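Local coordinates for diaminopimelate decarboxylase (PDB 7JPJ), which probably catalyses the pyridoxal 5'-phosphate-dependent decarboxylation of diaminopimelate to lysine in lysine biosynthesis, working as an obligate dimer, at residues D42-F47 / T250-I255; N49-T54 / G271-M276; E108-L113 / E129-H134; P148-G153 / T202-G207; G194-R199 / F227-T232. All coordinates share one frame; numbering follows the deposited sequence.

Contact 1. Residues D42-F47 / T250-I255; sequences DACLAF and TDLQKI
The Leu-252 side chain overlaps the rim of the Phe-47 ring, the two groups crossing at about a right angle. Leu-252 CD2 lies 3.9 Å from Phe-47 CE2, and Leu-252 CB sits at a like distance from Phe-47 CD2. Phe-47 CG is anti to the backbone N (chi1 -162°), on the side of Leu-252. Over one ring face, near the rim, hangs the carbonyl O of Leu-252, while Ile-255 CD1 approaches Phe-47 CE2 obliquely at 4.5 Å. The other Leu-252 branch reaches back to helix 34-45, where CD1 lies 3.5 Å from Ala-43 O and packs 4.1 Å from Cys-44 SG. This joins the C-terminal end of helix 34-45 to the N-terminal end of helix 252-270, in a domain of the TIM-barrel type; both helices lead into barrel strands, 34-45 into 53-58 and 252-270 into 275-278. An alanine at Phe-47 would probably open a gap beside Leu-252 CD2 and Ile-255 CD1 and leave Met-276 CE without the ring it packs on. Outside the apolar patch, Gln-253 folds back at chi2 (-63°), and its NE2 donates to Ala-46 O at 2.7 Å. The donor stands above the plane of that carbonyl, 46° out of it. Asp-251, the N-cap residue, takes a weak capping bond on OD1 from Gln-253 N (3.4 Å), and its OD2 forms a salt bridge with Lys-254 NZ at 2.9 Å, met from above the carboxylate plane.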
# COMPACT_ATOMS: atom_id res chain seq x y z
N ASP A 42 -21.62 19.53 7.58
CA ASP A 42 -23.01 19.99 7.67
C ASP A 42 -23.96 18.99 7.02
O ASP A 42 -25.06 18.75 7.54
CB ASP A 42 -23.14 21.37 7.01
CG ASP A 42 -22.85 22.50 7.98
OD1 ASP A 42 -22.73 22.24 9.19
OD2 ASP A 42 -22.73 23.66 7.51
N ALA A 43 -23.57 18.41 5.89
CA ALA A 43 -24.43 17.44 5.22
C ALA A 43 -24.66 16.21 6.09
O ALA A 43 -25.74 15.60 6.03
CB ALA A 43 -23.83 17.04 3.88
N CYS A 44 -23.67 15.81 6.89
CA CYS A 44 -23.84 14.64 7.75
C CYS A 44 -24.62 14.99 9.01
O CYS A 44 -25.46 14.20 9.45
CB CYS A 44 -22.48 14.05 8.10
SG CYS A 44 -21.59 13.35 6.69
N LEU A 45 -24.35 16.15 9.61
CA LEU A 45 -25.11 16.59 10.77
C LEU A 45 -26.58 16.86 10.44
O LEU A 45 -27.39 16.99 11.37
CB LEU A 45 -24.48 17.85 11.36
CG LEU A 45 -23.14 17.64 12.07
CD1 LEU A 45 -22.40 18.96 12.21
CD2 LEU A 45 -23.35 16.99 13.42
N ALA A 46 -26.94 16.94 9.16
CA ALA A 46 -28.31 17.12 8.72
C ALA A 46 -28.97 15.80 8.33
O ALA A 46 -30.01 15.80 7.66
CB ALA A 46 -28.37 18.11 7.56
N PHE A 47 -28.38 14.67 8.72
CA PHE A 47 -28.93 13.37 8.38
C PHE A 47 -30.29 13.19 9.04
O PHE A 47 -30.44 13.48 10.24
CB PHE A 47 -27.98 12.26 8.83
CG PHE A 47 -28.21 10.94 8.16
CD1 PHE A 47 -29.15 10.05 8.67
CD2 PHE A 47 -27.48 10.57 7.05
CE1 PHE A 47 -29.37 8.83 8.06
CE2 PHE A 47 -27.70 9.35 6.43
CZ PHE A 47 -28.64 8.48 6.94
N THR A 250 -24.21 9.66 -2.81
CA THR A 250 -25.39 9.35 -2.01
C THR A 250 -26.06 10.62 -1.51
O THR A 250 -25.39 11.52 -0.98
CB THR A 250 -25.01 8.46 -0.82
OG1 THR A 250 -24.27 7.32 -1.28
CG2 THR A 250 -26.26 7.99 -0.09
N ASP A 251 -27.37 10.71 -1.70
CA ASP A 251 -28.17 11.81 -1.16
C ASP A 251 -28.61 11.42 0.25
O ASP A 251 -29.49 10.58 0.42
CB ASP A 251 -29.36 12.10 -2.06
CG ASP A 251 -29.94 13.49 -1.83
OD1 ASP A 251 -29.74 14.06 -0.73
OD2 ASP A 251 -30.61 14.02 -2.75
N LEU A 252 -28.00 12.05 1.26
CA LEU A 252 -28.28 11.68 2.64
C LEU A 252 -29.72 12.00 3.04
O LEU A 252 -30.27 11.35 3.93
CB LEU A 252 -27.30 12.37 3.59
CG LEU A 252 -25.83 12.00 3.39
CD1 LEU A 252 -24.98 12.58 4.51
CD2 LEU A 252 -25.67 10.49 3.32
N GLN A 253 -30.33 13.00 2.40
CA GLN A 253 -31.72 13.31 2.71
C GLN A 253 -32.67 12.27 2.13
O GLN A 253 -33.69 11.94 2.74
CB GLN A 253 -32.07 14.71 2.19
CG GLN A 253 -31.25 15.82 2.81
CD GLN A 253 -31.47 15.95 4.30
OE1 GLN A 253 -32.56 15.69 4.81
NE2 GLN A 253 -30.43 16.36 5.02
N LYS A 254 -32.34 11.73 0.95
CA LYS A 254 -33.24 10.78 0.30
C LYS A 254 -33.19 9.40 0.95
O LYS A 254 -34.22 8.75 1.12
CB LYS A 254 -32.91 10.68 -1.19
CG LYS A 254 -33.37 11.88 -1.98
CD LYS A 254 -32.97 11.80 -3.44
CE LYS A 254 -33.56 12.96 -4.22
NZ LYS A 254 -33.42 14.24 -3.46
N ILE A 255 -31.99 8.93 1.33
CA ILE A 255 -31.89 7.64 1.99
C ILE A 255 -32.11 7.75 3.49
O ILE A 255 -32.37 6.74 4.15
CB ILE A 255 -30.54 6.97 1.72
CG1 ILE A 255 -29.42 7.71 2.46
CG2 ILE A 255 -30.26 6.90 0.23
CD1 ILE A 255 -28.20 6.87 2.74

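Contact 2. Residues N49-T54 / G271-M276; sequences NAYGLT and GRELQM
The first and last strands of the TIM-type barrel, 53-58 and 275-278, run parallel here and close the ring of strands, with Leu-53 bridging to Met-276. Met-276 N donates to Gly-52 O at 2.9 Å, and Thr-54 N donates to Met-276 O, so the two bonds bracket Leu-53. On the face shared by Leu-53 and Met-276, the methionine chain bends at chi3 and its CE lies 3.8 Å from Leu-53 CD1, with Asn-49 CB also against it; helix 252-270 covers Met-276 through Val-259 and Phe-263. Ahead of the strands, Glu-273 lies over one face of the Tyr-51 ring. Its CB stands 3.5 Å from the ring centroid as a CH-pi contact; the chain runs extended across the ring, and the carboxylate lies nearly parallel to it, planes 17° apart. Ala-50 CB occupies the opposite face. Gly-52 has phi 127°, where a CB would press on the preceding carbonyl O; Gln-275 OE1 lies near its CA. Gln-275 CG is anti to its backbone N (chi1 174°), a bend at chi2 swings CD toward 49-54, and NE2 donates to Thr-54 OG1 at 2.8 Å, with the hydroxyl tilted out of the amide plane.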
# COMPACT_ATOMS: atom_id res chain seq x y z
N ASN A 49 -33.11 11.88 11.20
CA ASN A 49 -33.15 11.00 12.35
C ASN A 49 -34.49 11.15 13.06
O ASN A 49 -35.13 12.21 12.99
CB ASN A 49 -32.00 11.28 13.33
CG ASN A 49 -32.08 12.66 13.95
OD1 ASN A 49 -32.39 12.80 15.13
ND2 ASN A 49 -31.78 13.69 13.15
N ALA A 50 -34.90 10.09 13.75
CA ALA A 50 -36.19 10.10 14.44
C ALA A 50 -36.07 10.60 15.87
O ALA A 50 -36.83 11.48 16.29
CB ALA A 50 -36.80 8.69 14.42
N TYR A 51 -35.12 10.06 16.64
CA TYR A 51 -35.02 10.35 18.07
C TYR A 51 -33.60 10.72 18.47
O TYR A 51 -33.21 10.53 19.63
CB TYR A 51 -35.52 9.17 18.89
CG TYR A 51 -36.85 8.63 18.41
CD1 TYR A 51 -38.02 9.34 18.63
CD2 TYR A 51 -36.93 7.42 17.74
CE1 TYR A 51 -39.24 8.85 18.19
CE2 TYR A 51 -38.14 6.92 17.30
CZ TYR A 51 -39.29 7.65 17.53
OH TYR A 51 -40.51 7.17 17.09
N GLY A 52 -32.80 11.25 17.54
CA GLY A 52 -31.45 11.66 17.87
C GLY A 52 -30.38 11.07 16.97
O GLY A 52 -30.46 9.89 16.59
N LEU A 53 -29.37 11.87 16.65
CA LEU A 53 -28.31 11.47 15.73
C LEU A 53 -26.95 11.79 16.31
O LEU A 53 -26.77 12.81 16.99
CB LEU A 53 -28.47 12.18 14.37
CG LEU A 53 -27.28 12.16 13.41
CD1 LEU A 53 -27.15 10.79 12.75
CD2 LEU A 53 -27.38 13.27 12.38
N THR A 54 -25.98 10.91 16.06
CA THR A 54 -24.58 11.15 16.35
C THR A 54 -23.76 10.79 15.13
O THR A 54 -23.92 9.70 14.57
CB THR A 54 -24.10 10.33 17.55
OG1 THR A 54 -24.96 10.57 18.67
CG2 THR A 54 -22.67 10.71 17.92
N GLY A 271 -41.92 0.33 21.34
CA GLY A 271 -42.05 1.35 22.35
C GLY A 271 -40.76 1.97 22.82
O GLY A 271 -40.74 2.61 23.87
N ARG A 272 -39.67 1.79 22.07
CA ARG A 272 -38.36 2.31 22.44
C ARG A 272 -37.87 3.26 21.36
O ARG A 272 -37.83 2.90 20.18
CB ARG A 272 -37.36 1.18 22.66
CG ARG A 272 -37.60 0.36 23.92
CD ARG A 272 -37.07 -1.06 23.77
NE ARG A 272 -35.70 -1.08 23.29
CZ ARG A 272 -35.09 -2.17 22.82
NH1 ARG A 272 -35.74 -3.32 22.77
NH2 ARG A 272 -33.83 -2.10 22.40
N GLU A 273 -37.49 4.47 21.77
CA GLU A 273 -36.97 5.48 20.85
C GLU A 273 -35.45 5.44 20.91
O GLU A 273 -34.85 5.80 21.93
CB GLU A 273 -37.52 6.86 21.21
CG GLU A 273 -39.04 6.92 21.19
CD GLU A 273 -39.59 8.29 21.54
OE1 GLU A 273 -38.79 9.23 21.75
OE2 GLU A 273 -40.84 8.43 21.61
N LEU A 274 -34.82 5.00 19.83
CA LEU A 274 -33.40 4.69 19.81
C LEU A 274 -32.59 5.82 19.21
O LEU A 274 -33.00 6.43 18.21
CB LEU A 274 -33.13 3.40 19.03
CG LEU A 274 -33.71 2.09 19.55
CD1 LEU A 274 -33.35 0.95 18.61
CD2 LEU A 274 -33.23 1.79 20.96
N GLN A 275 -31.44 6.10 19.81
CA GLN A 275 -30.47 7.01 19.22
C GLN A 275 -29.81 6.35 18.00
O GLN A 275 -29.52 5.15 18.01
CB GLN A 275 -29.41 7.39 20.25
CG GLN A 275 -28.27 8.23 19.69
CD GLN A 275 -28.50 9.71 19.92
OE1 GLN A 275 -29.64 10.16 20.06
NE2 GLN A 275 -27.41 10.48 19.95
N MET A 276 -29.59 7.14 16.95
CA MET A 276 -28.95 6.66 15.74
C MET A 276 -27.52 7.17 15.65
O MET A 276 -27.20 8.27 16.11
CB MET A 276 -29.71 7.08 14.48
CG MET A 276 -29.40 6.23 13.26
SD MET A 276 -30.05 6.87 11.70
CE MET A 276 -30.20 8.61 12.07

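Contact 3. Residues E108-L113 / E129-H134; sequences EDFAAL and ERFGEH
Phe-110 pushes its ring tip against the backbone of helix 125-134, a touch between two successive outer helices of the TIM-type barrel, 110-116 and 125-134, which are joined through strand 119-122. Phe-110 CZ lies 3.7 Å from Arg-130 O, and CE2 lies 4.0 Å from Phe-131 CA. The same CE2 reaches Phe-131 CD1 at 4.1 Å; the two side chains cross at a slant. Phe-110 CG sits between its backbone N and carbonyl carbon (chi1 75°), which directs it toward helix 125-134. Beside the ring, Arg-130 bends at chi3 and brings NH2 to 4.1 Å from Phe-110 CE1, the guanidinium plane turned 82° from the ring and Glu-108 CA at the guanidinium edge. At the more exposed end of the contact, Ala-111 points toward His-134. Ala-111 CB stands over one face of the imidazole as a CH-pi contact, 3.7 Å from the ring centroid and closest to His-134 CE1 at 3.5 Å. Changing Phe-110 to an alanine would probably leave Phe-131 CD1 and the Arg-130 carbonyl without the ring that packs on them and give the guanidinium more freedom to turn. No hydrogen bond links the two segments. Around them, Phe-131 meets the Tyr-135 ring and Arg-130 rests on Leu-106. Asp-109 stands at the N-cap of helix 110-116 but makes no capping bond; this helix start is tied instead to helix 83-91, where Asp-109 OD2 forms a salt bridge with Arg-87 NH2.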
# COMPACT_ATOMS: atom_id res chain seq x y z
N GLU A 108 -4.08 -4.94 23.98
CA GLU A 108 -3.83 -5.49 25.31
C GLU A 108 -4.14 -4.51 26.42
O GLU A 108 -4.28 -4.92 27.58
CB GLU A 108 -2.37 -5.96 25.42
CG GLU A 108 -2.15 -7.03 26.50
CD GLU A 108 -0.72 -7.04 27.05
OE1 GLU A 108 -0.42 -6.22 27.94
OE2 GLU A 108 0.09 -7.88 26.59
N ASP A 109 -4.26 -3.21 26.11
CA ASP A 109 -4.57 -2.18 27.09
C ASP A 109 -5.98 -1.62 26.90
O ASP A 109 -6.22 -0.43 27.13
CB ASP A 109 -3.53 -1.06 27.03
CG ASP A 109 -3.58 -0.30 25.72
OD1 ASP A 109 -3.87 -0.92 24.67
OD2 ASP A 109 -3.32 0.93 25.73
N PHE A 110 -6.92 -2.47 26.49
CA PHE A 110 -8.28 -1.99 26.25
C PHE A 110 -8.94 -1.53 27.54
O PHE A 110 -9.71 -0.56 27.54
CB PHE A 110 -9.11 -3.09 25.58
CG PHE A 110 -9.52 -4.19 26.52
CD1 PHE A 110 -8.66 -5.24 26.79
CD2 PHE A 110 -10.77 -4.18 27.14
CE1 PHE A 110 -9.03 -6.26 27.65
CE2 PHE A 110 -11.14 -5.20 28.00
CZ PHE A 110 -10.27 -6.24 28.26
N ALA A 111 -8.64 -2.19 28.66
CA ALA A 111 -9.25 -1.83 29.94
C ALA A 111 -8.87 -0.41 30.34
O ALA A 111 -9.70 0.32 30.90
CB ALA A 111 -8.84 -2.83 31.02
N ALA A 112 -7.63 -0.00 30.07
CA ALA A 112 -7.22 1.36 30.37
C ALA A 112 -8.03 2.37 29.56
O ALA A 112 -8.44 3.41 30.08
CB ALA A 112 -5.73 1.53 30.10
N LEU A 113 -8.28 2.06 28.29
CA LEU A 113 -9.07 2.96 27.45
C LEU A 113 -10.52 3.03 27.91
O LEU A 113 -11.10 4.12 27.98
CB LEU A 113 -8.99 2.52 25.99
CG LEU A 113 -7.58 2.31 25.42
CD1 LEU A 113 -7.64 1.78 24.00
CD2 LEU A 113 -6.78 3.61 25.47
N GLU A 129 -15.91 -11.78 25.72
CA GLU A 129 -15.52 -12.56 26.88
C GLU A 129 -14.36 -11.91 27.63
O GLU A 129 -14.34 -11.90 28.86
CB GLU A 129 -15.16 -13.99 26.46
CG GLU A 129 -16.36 -14.83 26.07
CD GLU A 129 -15.96 -16.19 25.51
OE1 GLU A 129 -14.79 -16.33 25.08
OE2 GLU A 129 -16.81 -17.10 25.50
N ARG A 130 -13.39 -11.37 26.90
CA ARG A 130 -12.29 -10.65 27.55
C ARG A 130 -12.80 -9.42 28.28
O ARG A 130 -12.35 -9.10 29.38
CB ARG A 130 -11.23 -10.27 26.51
CG ARG A 130 -10.48 -11.46 25.92
CD ARG A 130 -9.47 -11.01 24.87
NE ARG A 130 -8.43 -10.16 25.44
CZ ARG A 130 -7.54 -9.48 24.73
NH1 ARG A 130 -7.57 -9.53 23.41
NH2 ARG A 130 -6.63 -8.73 25.35
N PHE A 131 -13.75 -8.70 27.67
CA PHE A 131 -14.37 -7.56 28.35
C PHE A 131 -15.14 -8.02 29.58
O PHE A 131 -15.03 -7.42 30.66
CB PHE A 131 -15.30 -6.83 27.37
CG PHE A 131 -15.83 -5.53 27.90
CD1 PHE A 131 -15.13 -4.35 27.72
CD2 PHE A 131 -17.04 -5.48 28.57
CE1 PHE A 131 -15.63 -3.15 28.20
CE2 PHE A 131 -17.54 -4.29 29.05
CZ PHE A 131 -16.83 -3.12 28.86
N GLY A 132 -15.92 -9.10 29.45
CA GLY A 132 -16.70 -9.58 30.58
C GLY A 132 -15.85 -10.14 31.70
O GLY A 132 -16.19 -10.01 32.87
N GLU A 133 -14.74 -10.80 31.35
CA GLU A 133 -13.83 -11.31 32.37
C GLU A 133 -13.28 -10.18 33.23
O GLU A 133 -13.08 -10.35 34.44
CB GLU A 133 -12.68 -12.08 31.71
CG GLU A 133 -13.01 -13.51 31.29
CD GLU A 133 -11.87 -14.20 30.55
OE1 GLU A 133 -12.03 -15.38 30.19
OE2 GLU A 133 -10.81 -13.56 30.34
N HIS A 134 -13.03 -9.02 32.63
CA HIS A 134 -12.41 -7.92 33.35
C HIS A 134 -13.43 -7.10 34.14
O HIS A 134 -13.09 -6.53 35.18
CB HIS A 134 -11.65 -7.01 32.38
CG HIS A 134 -10.71 -6.06 33.05
ND1 HIS A 134 -11.10 -4.81 33.47
CD2 HIS A 134 -9.40 -6.18 33.37
CE1 HIS A 134 -10.07 -4.20 34.03
NE2 HIS A 134 -9.02 -5.01 33.98

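Contact 4. Residues P148-G153 / T202-G207; sequences PGVGSG and THIGSG
Ile-204 has CG1 between its backbone N and carbonyl carbon (chi1 61°) and CG2 anti to the carbonyl carbon, which turns both branches to the chain after strand 141-147. The two loops that meet follow strands 141-147 and 196-201, at the C-terminal ends of the barrel strands, the side on which TIM-barrel enzymes carry their active sites. Their chains run nearly alongside, end-to-end directions 18° apart. Ile-204 CG2 lies 3.4 Å from Val-150 O and 3.9 Å from Pro-148 CD, the isoleucine and proline side chains pointing opposite ways as they pass. At the far branch, Ile-204 CD1 packs 3.9 Å from Val-150 CG1, crossing it at about a right angle. Pro-148 CG also comes to 3.6 Å from Thr-202 OG1. Helix 210-222 backs this cluster, with Val-216 against Ile-204 and Lys-219 against Pro-148. No hydrogen bond spans the segments; the loop 148-153 is held from elsewhere, Ser-152 N donating to Asn-166 OD1. Gly-149, at phi 93°, turns the chain where a CB would meet the carbonyl O before it. Beyond Ile-204 the two serines meet: Ser-152 CB is 3.6 Å from Ser-206 OG, while Ser-152 OG faces Ser-206 CB at 3.7 Å.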
# COMPACT_ATOMS: atom_id res chain seq x y z
N PRO A 148 -25.06 -9.32 10.30
CA PRO A 148 -26.48 -9.67 10.15
C PRO A 148 -26.75 -10.90 9.29
O PRO A 148 -27.91 -11.28 9.15
CB PRO A 148 -27.08 -8.42 9.49
CG PRO A 148 -26.06 -7.34 9.68
CD PRO A 148 -24.74 -8.03 9.67
N GLY A 149 -25.72 -11.52 8.72
CA GLY A 149 -25.90 -12.63 7.82
C GLY A 149 -25.97 -12.24 6.36
O GLY A 149 -26.13 -13.12 5.50
N VAL A 150 -25.86 -10.95 6.05
CA VAL A 150 -25.91 -10.47 4.67
C VAL A 150 -24.95 -9.29 4.56
O VAL A 150 -24.65 -8.63 5.56
CB VAL A 150 -27.35 -10.10 4.26
CG1 VAL A 150 -27.80 -8.83 4.97
CG2 VAL A 150 -27.47 -9.97 2.76
N GLY A 151 -24.47 -9.05 3.35
CA GLY A 151 -23.52 -7.97 3.14
C GLY A 151 -23.98 -6.97 2.10
O GLY A 151 -25.17 -6.70 1.97
N SER A 152 -23.02 -6.36 1.41
CA SER A 152 -23.33 -5.37 0.37
C SER A 152 -23.71 -6.08 -0.93
O SER A 152 -22.84 -6.71 -1.53
CB SER A 152 -22.14 -4.48 0.20
OG SER A 152 -21.88 -3.77 1.39
N GLY A 153 -24.98 -6.01 -1.34
CA GLY A 153 -25.45 -6.69 -2.56
C GLY A 153 -26.64 -7.60 -2.33
O GLY A 153 -27.18 -8.08 -3.32
N THR A 202 -23.77 -2.08 13.29
CA THR A 202 -23.85 -2.77 12.02
C THR A 202 -23.11 -1.95 10.97
O THR A 202 -22.85 -0.76 11.16
CB THR A 202 -25.31 -2.99 11.60
OG1 THR A 202 -25.37 -3.94 10.53
CG2 THR A 202 -25.91 -1.69 11.11
N HIS A 203 -22.76 -2.60 9.87
CA HIS A 203 -22.03 -1.94 8.79
C HIS A 203 -22.15 -2.73 7.50
O HIS A 203 -21.20 -3.41 7.09
CB HIS A 203 -20.56 -1.76 9.18
CG HIS A 203 -19.76 -0.96 8.19
ND1 HIS A 203 -19.93 0.39 8.00
CD2 HIS A 203 -18.79 -1.34 7.32
CE1 HIS A 203 -19.10 0.82 7.07
NE2 HIS A 203 -18.39 -0.21 6.64
N ILE A 204 -23.31 -2.66 6.85
CA ILE A 204 -23.55 -3.41 5.62
C ILE A 204 -24.22 -2.52 4.58
O ILE A 204 -24.75 -3.02 3.58
CB ILE A 204 -24.40 -4.66 5.89
CG1 ILE A 204 -25.77 -4.27 6.44
CG2 ILE A 204 -23.68 -5.62 6.83
CD1 ILE A 204 -26.83 -5.34 6.28
N GLY A 205 -24.21 -1.21 4.80
CA GLY A 205 -24.84 -0.29 3.86
C GLY A 205 -23.92 0.05 2.70
O GLY A 205 -22.71 0.16 2.84
N SER A 206 -24.53 0.23 1.53
CA SER A 206 -23.79 0.56 0.31
C SER A 206 -24.76 1.15 -0.71
O SER A 206 -25.98 0.99 -0.60
CB SER A 206 -23.08 -0.66 -0.27
OG SER A 206 -24.02 -1.57 -0.84
N GLY A 207 -24.19 1.83 -1.70
CA GLY A 207 -25.00 2.42 -2.75
C GLY A 207 -25.77 3.66 -2.29
O GLY A 207 -25.58 4.18 -1.19

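Contact 5. Residues G194-R199 / F227-T232; sequences GLEVER and FPTVKT
Glu-198 O is gripped by two successive backbone donors, Lys-231 N at 2.8 Å and Thr-232 N at 3.3 Å. Lys-231 N comes from above the carbonyl plane with a nearly straight N-H (166°), whereas Thr-232 N lies in that plane. The pair starts the parallel pairing of barrel strands 196-201 and 232-234, neighbours in the TIM-type sheet, with Arg-199 bridging to Thr-232. Before the bridge, the type I turn from Phe-227 to Val-230 packs against residues 196-198. Within it, Thr-229 holds OG1 between its backbone N and carbonyl carbon (chi1 48°), from where the hydroxyl donates to Val-197 O at 2.6 Å. The methyl branch, Thr-229 CG2, lies beside Glu-196 CD. Val-197 packs against the turn: CG2 stands over one face of the Phe-227 ring, 4.2 Å from its centroid, as a CH-pi contact. Its other branch, CG1, runs alongside Val-230 and meets CG2 of that residue at 3.8 Å. Helix 185-192 covers this patch through Val-190 on Val-197 and Pro-187 on Phe-227. On the strand, the aliphatic part of Arg-199 lies beside Thr-232, pointing the same way. Its NE donates to Asn-121 OD1, outside the segments, while NH1 forms a salt bridge with the adjacent Glu-198, reaching OE2 at 3.1 Å from 42° out of the carboxylate plane.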
# COMPACT_ATOMS: atom_id res chain seq x y z
N GLY A 194 -22.67 -10.49 33.76
CA GLY A 194 -23.53 -9.40 34.20
C GLY A 194 -23.42 -8.15 33.36
O GLY A 194 -23.64 -7.05 33.87
N LEU A 195 -23.08 -8.29 32.08
CA LEU A 195 -22.92 -7.15 31.20
C LEU A 195 -24.26 -6.47 30.94
O LEU A 195 -25.34 -7.00 31.23
CB LEU A 195 -22.29 -7.57 29.88
CG LEU A 195 -20.89 -8.17 29.95
CD1 LEU A 195 -20.42 -8.54 28.56
CD2 LEU A 195 -19.92 -7.20 30.60
N GLU A 196 -24.19 -5.28 30.36
CA GLU A 196 -25.37 -4.54 29.92
C GLU A 196 -25.12 -4.07 28.49
O GLU A 196 -24.24 -3.24 28.25
CB GLU A 196 -25.66 -3.35 30.83
CG GLU A 196 -26.86 -2.52 30.39
CD GLU A 196 -27.50 -1.76 31.53
OE1 GLU A 196 -27.64 -0.52 31.42
OE2 GLU A 196 -27.86 -2.40 32.54
N VAL A 197 -25.89 -4.61 27.55
CA VAL A 197 -25.75 -4.25 26.14
C VAL A 197 -26.54 -2.96 25.90
O VAL A 197 -27.77 -2.95 25.97
CB VAL A 197 -26.24 -5.37 25.22
CG1 VAL A 197 -25.90 -5.06 23.78
CG2 VAL A 197 -25.62 -6.69 25.65
N GLU A 198 -25.83 -1.87 25.61
CA GLU A 198 -26.45 -0.57 25.41
C GLU A 198 -26.51 -0.14 23.96
O GLU A 198 -27.24 0.81 23.65
CB GLU A 198 -25.72 0.51 26.22
CG GLU A 198 -24.36 0.89 25.65
CD GLU A 198 -23.75 2.11 26.34
OE1 GLU A 198 -24.40 2.69 27.23
OE2 GLU A 198 -22.60 2.48 25.99
N ARG A 199 -25.78 -0.80 23.06
CA ARG A 199 -25.63 -0.31 21.70
C ARG A 199 -25.33 -1.47 20.76
O ARG A 199 -24.53 -2.35 21.08
CB ARG A 199 -24.52 0.74 21.63
CG ARG A 199 -24.07 1.13 20.24
CD ARG A 199 -22.94 2.15 20.29
NE ARG A 199 -21.75 1.62 20.96
CZ ARG A 199 -21.41 1.90 22.22
NH1 ARG A 199 -22.17 2.70 22.95
NH2 ARG A 199 -20.31 1.37 22.74
N PHE A 227 -31.74 -7.50 22.98
CA PHE A 227 -31.26 -6.91 24.22
C PHE A 227 -32.07 -5.66 24.54
O PHE A 227 -31.84 -4.60 23.95
CB PHE A 227 -29.77 -6.58 24.12
CG PHE A 227 -28.94 -7.72 23.61
CD1 PHE A 227 -28.59 -8.77 24.44
CD2 PHE A 227 -28.54 -7.76 22.28
CE1 PHE A 227 -27.84 -9.83 23.98
CE2 PHE A 227 -27.78 -8.82 21.81
CZ PHE A 227 -27.43 -9.86 22.66
N PRO A 228 -33.03 -5.73 25.47
CA PRO A 228 -33.90 -4.57 25.72
C PRO A 228 -33.18 -3.36 26.29
O PRO A 228 -33.74 -2.26 26.27
CB PRO A 228 -34.94 -5.11 26.71
CG PRO A 228 -34.85 -6.61 26.60
CD PRO A 228 -33.42 -6.90 26.27
N THR A 229 -31.95 -3.53 26.79
CA THR A 229 -31.19 -2.42 27.35
C THR A 229 -30.54 -1.54 26.29
O THR A 229 -29.97 -0.51 26.64
CB THR A 229 -30.12 -2.95 28.30
OG1 THR A 229 -29.41 -4.03 27.66
CG2 THR A 229 -30.74 -3.45 29.59
N VAL A 230 -30.61 -1.92 25.01
CA VAL A 230 -29.98 -1.14 23.95
C VAL A 230 -30.72 0.17 23.76
O VAL A 230 -31.96 0.20 23.68
CB VAL A 230 -29.93 -1.94 22.64
CG1 VAL A 230 -29.44 -1.06 21.49
CG2 VAL A 230 -29.03 -3.16 22.79
N LYS A 231 -29.97 1.27 23.70
CA LYS A 231 -30.54 2.59 23.46
C LYS A 231 -29.97 3.28 22.23
O LYS A 231 -30.45 4.36 21.88
CB LYS A 231 -30.32 3.49 24.69
CG LYS A 231 -31.00 2.96 25.95
CD LYS A 231 -30.52 3.70 27.18
CE LYS A 231 -31.32 3.29 28.41
NZ LYS A 231 -31.89 4.47 29.12
N THR A 232 -28.97 2.69 21.57
CA THR A 232 -28.31 3.31 20.43
C THR A 232 -28.11 2.28 19.33
O THR A 232 -27.77 1.12 19.60
CB THR A 232 -26.95 3.91 20.83
OG1 THR A 232 -27.15 4.94 21.79
CG2 THR A 232 -26.25 4.50 19.62

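In the fold
All five contacts lie in the pyridoxal-binding barrel domain. Contacts 1 and 2 join the same two helix-strand units (34-45 with 53-58, and 252-270 with 275-278) and touch directly: Phe-47 CD1 packs 3.8 Å from Met-276 CE. Contact 5 continues the sheet from contact 2, with Gln-275 N 2.9 Å from Lys-231 O and their centres about 15 Å apart. Contact 3, on the outer helices, meets contact 5 where Phe-131 CD2 lies 3.9 Å from Leu-195 CD2. Contact 4 touches contact 1 through Gly-207 and Thr-250. It is also the nearer of those two to the bound D-lysine, about 9 Å from the Ser-206 side chain against about 12 Å from Leu-252.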